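Local coordinates for protein dihydrocoumarin hydrolase, AncDHCH1 (Pseudomonas sp., PDB 6C2C) that probably hydrolyses the lactone dihydrocoumarin at a two-zinc active site, as a reconstructed ancestor of methyl-parathion hydrolase, at residues I117-H121 with H205-T210. Numbering follows the deposited sequence.
Sequences ITHMH and HTPGHT. With ZN (zinc ion), chain D.
His-119, His-121 and His-205 meet at one zinc ion. His-119 NE2 binds the metal at 2.1 Å. His-121 uses its other ring nitrogen, ND1, at 2.3 Å, and His-205, with CG anti to the backbone N (chi1 180°), reaches it through NE2. Two waters and Asp-226 complete the shell. Asp-226 also binds the second zinc. Second-shell bonds hold two of the rings in place. His-119 ND1 donates to Thr-118 OG1 at 2.9 Å, nearly in the ring plane. This fixes the ring rotation and leaves NE2 for the metal. His-205 ND1 is hydrogen-bonded to Asp-245, which may make its NE2 a stronger ligand.

The edge of His-205 points at the face of His-119 in an offset edge-to-face pair, planes at 75°. His-209 CD2 lies over a face of the His-119 ring, 3.5 Å from ND1. His-209 is not a ligand of this zinc; its own nitrogens bond to Ser-202 and to the backbone of Asp-226. The Thr-206 methyl, CG2, sits over one face of His-121 in a CH-pi contact, 3.8 Å from the ring centroid.

His-119 and His-121 open the HxHxDH motif of the metallo-beta-lactamase fold, which Asp-123 and His-124 complete. It runs from the loop after strand 114-116 into helix 122-125. His-205 comes from the loop that leads into strand 210-216 of the other sheet, so the zinc bridges both halves of the fold.

Backbone contacts join the loops beside the metal. Thr-210 N donates to Thr-118 O at 2.9 Å, and His-209 CA makes a CA-H...O contact with the same oxygen. Water 1 lies 3.0 Å from both Ile-117 O and Gly-208 O and can donate to either. Water 2 links His-121 NE2, which donates to it, with His-205 O.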
ATOM      1  N   ILE A 117      -3.752   7.998   4.441  1.00  9.93           N
ATOM      2  CA  ILE A 117      -2.935   6.906   4.942  1.00 10.03           C
ATOM      3  C   ILE A 117      -3.843   5.734   5.292  1.00  9.43           C
ATOM      4  O   ILE A 117      -4.776   5.872   6.107  1.00 10.44           O
ATOM      5  CB  ILE A 117      -2.157   7.391   6.171  1.00 10.43           C
ATOM      6  CG1 ILE A 117      -1.180   8.507   5.792  1.00  9.84           C
ATOM      7  CG2 ILE A 117      -1.482   6.209   6.846  1.00 10.79           C
ATOM      8  CD1 ILE A 117      -0.149   8.047   4.723  1.00 11.51           C
ATOM      9  N   THR A 118      -3.607   4.566   4.675  1.00  8.41           N
ATOM     10  CA  THR A 118      -4.467   3.428   5.012  1.00  8.79           C
ATOM     11  C   THR A 118      -4.232   2.976   6.455  1.00  9.64           C
ATOM     12  O   THR A 118      -5.181   2.682   7.172  1.00 11.17           O
ATOM     13  CB  THR A 118      -4.219   2.250   4.043  1.00  9.87           C
ATOM     14  OG1 THR A 118      -2.831   1.831   4.103  1.00 11.32           O
ATOM     15  CG2 THR A 118      -4.642   2.614   2.605  1.00  9.87           C
ATOM     16  N   HIS A 119      -2.984   3.017   6.904  1.00  9.54           N
ATOM     17  CA  HIS A 119      -2.626   2.683   8.271  1.00 12.12           C
ATOM     18  C   HIS A 119      -1.188   3.107   8.510  1.00 11.22           C
ATOM     19  O   HIS A 119      -0.414   3.284   7.564  1.00 10.74           O
ATOM     20  CB  HIS A 119      -2.796   1.181   8.548  1.00 10.47           C
ATOM     21  CG  HIS A 119      -1.902   0.264   7.761  1.00  9.79           C
ATOM     22  ND1 HIS A 119      -1.896   0.204   6.374  1.00 10.81           N
ATOM     23  CD2 HIS A 119      -1.003  -0.661   8.188  1.00 10.39           C
ATOM     24  CE1 HIS A 119      -1.024  -0.718   5.977  1.00 11.66           C
ATOM     25  NE2 HIS A 119      -0.487  -1.292   7.053  1.00  9.28           N
ATOM     26  N   MET A 120      -0.835   3.289   9.788  1.00 10.95           N
ATOM     27  CA  MET A 120       0.479   3.894  10.077  1.00 11.49           C
ATOM     28  C   MET A 120       1.615   2.900  10.253  1.00 13.09           C
ATOM     29  O   MET A 120       2.545   3.171  11.000  1.00 16.29           O
ATOM     30  CB  MET A 120       0.367   4.806  11.298  1.00 11.75           C
ATOM     31  CG  MET A 120      -0.611   5.967  10.997  1.00 11.78           C
ATOM     32  SD  MET A 120      -0.619   7.154  12.382  1.00 15.25           S
ATOM     33  CE  MET A 120      -1.824   8.306  11.706  1.00 12.77           C
ATOM     34  N   HIS A 121       1.660   1.827   9.489  1.00 10.93           N
ATOM     35  CA  HIS A 121       2.853   1.016   9.423  1.00 11.04           C
ATOM     36  C   HIS A 121       3.942   1.738   8.657  1.00 13.04           C
ATOM     37  O   HIS A 121       3.673   2.651   7.860  1.00 11.55           O
ATOM     38  CB  HIS A 121       2.515  -0.334   8.783  1.00 11.08           C
ATOM     39  CG  HIS A 121       1.859  -1.299   9.725  1.00 10.75           C
ATOM     40  ND1 HIS A 121       1.250  -2.466   9.332  1.00 11.22           N
ATOM     41  CD2 HIS A 121       1.721  -1.264  11.084  1.00 12.61           C
ATOM     42  CE1 HIS A 121       0.767  -3.125  10.371  1.00 14.81           C
ATOM     43  NE2 HIS A 121       1.051  -2.413  11.451  1.00 11.23           N
ATOM     44  N   HIS A 205      -6.272  -4.973  10.610  1.00 11.29           N
ATOM     45  CA  HIS A 205      -4.836  -5.022  10.375  1.00 10.43           C
ATOM     46  C   HIS A 205      -4.096  -4.056  11.336  1.00 11.25           C
ATOM     47  O   HIS A 205      -3.054  -4.338  11.808  1.00 11.74           O
ATOM     48  CB  HIS A 205      -4.523  -4.711   8.927  1.00 10.91           C
ATOM     49  CG  HIS A 205      -3.079  -4.729   8.606  1.00  9.90           C
ATOM     50  ND1 HIS A 205      -2.311  -5.858   8.679  1.00  8.97           N
ATOM     51  CD2 HIS A 205      -2.264  -3.744   8.209  1.00 11.38           C
ATOM     52  CE1 HIS A 205      -1.085  -5.557   8.340  1.00 11.19           C
ATOM     53  NE2 HIS A 205      -1.033  -4.280   8.071  1.00 12.34           N
ATOM     54  N   THR A 206      -4.728  -2.902  11.511  1.00 11.09           N
ATOM     55  CA  THR A 206      -4.408  -1.978  12.595  1.00 12.81           C
ATOM     56  C   THR A 206      -5.735  -1.451  13.127  1.00 13.18           C
ATOM     57  O   THR A 206      -6.744  -1.522  12.432  1.00 11.51           O
ATOM     58  CB  THR A 206      -3.521  -0.821  12.115  1.00 10.56           C
ATOM     59  OG1 THR A 206      -4.279   0.014  11.215  1.00 11.86           O
ATOM     60  CG2 THR A 206      -2.227  -1.335  11.478  1.00 11.52           C
ATOM     61  N   PRO A 207      -5.732  -0.780  14.289  1.00 13.21           N
ATOM     62  CA  PRO A 207      -6.984  -0.297  14.869  1.00 12.58           C
ATOM     63  C   PRO A 207      -7.759   0.671  13.995  1.00 11.01           C
ATOM     64  O   PRO A 207      -8.997   0.705  14.069  1.00 11.98           O
ATOM     65  CB  PRO A 207      -6.511   0.377  16.167  1.00 12.96           C
ATOM     66  CG  PRO A 207      -5.264  -0.378  16.544  1.00 11.17           C
ATOM     67  CD  PRO A 207      -4.583  -0.724  15.214  1.00 13.31           C
ATOM     68  N   GLY A 208      -7.044   1.463  13.177  1.00 11.09           N
ATOM     69  CA  GLY A 208      -7.684   2.418  12.277  1.00 10.87           C
ATOM     70  C   GLY A 208      -7.439   2.132  10.808  1.00 10.87           C
ATOM     71  O   GLY A 208      -7.550   3.078  10.014  1.00 11.78           O
ATOM     72  N   HIS A 209      -7.228   0.854  10.439  1.00 12.30           N
ATOM     73  CA  HIS A 209      -6.943   0.578   9.034  1.00 11.25           C
ATOM     74  C   HIS A 209      -8.152   1.001   8.189  1.00 10.25           C
ATOM     75  O   HIS A 209      -9.306   0.704   8.527  1.00 10.23           O
ATOM     76  CB  HIS A 209      -6.615  -0.909   8.842  1.00  9.52           C
ATOM     77  CG  HIS A 209      -6.220  -1.227   7.415  1.00  8.04           C
ATOM     78  ND1 HIS A 209      -7.171  -1.360   6.412  1.00 10.39           N
ATOM     79  CD2 HIS A 209      -5.011  -1.364   6.828  1.00 10.45           C
ATOM     80  CE1 HIS A 209      -6.532  -1.591   5.258  1.00 10.14           C
ATOM     81  NE2 HIS A 209      -5.238  -1.608   5.488  1.00  9.57           N
ATOM     82  N   THR A 210      -7.877   1.725   7.080  1.00  9.48           N
ATOM     83  CA  THR A 210      -8.902   2.378   6.292  1.00  8.59           C
ATOM     84  C   THR A 210      -8.662   2.051   4.817  1.00  8.82           C
ATOM     85  O   THR A 210      -7.513   2.089   4.337  1.00 10.74           O
ATOM     86  CB  THR A 210      -8.888   3.915   6.534  1.00  9.58           C
ATOM     87  OG1 THR A 210      -9.127   4.148   7.939  1.00 10.80           O
ATOM     88  CG2 THR A 210     -10.004   4.612   5.679  1.00 10.73           C
TER
HETATM   89 ZN    ZN D 402       0.728  -3.046   7.188  1.00 16.15          ZN
HETATM   90  O   HOH W   1      -6.005   5.318   8.758  1.00 10.64           O
HETATM   91  O   HOH W   2      -0.196  -4.085  13.436  1.00 15.00           O
HETATM   92  O   HOH W   3       2.374  -2.645   6.363  1.00  8.83           O
HETATM   93  O   HOH W   4       1.635  -5.070   7.431  1.00 14.26           O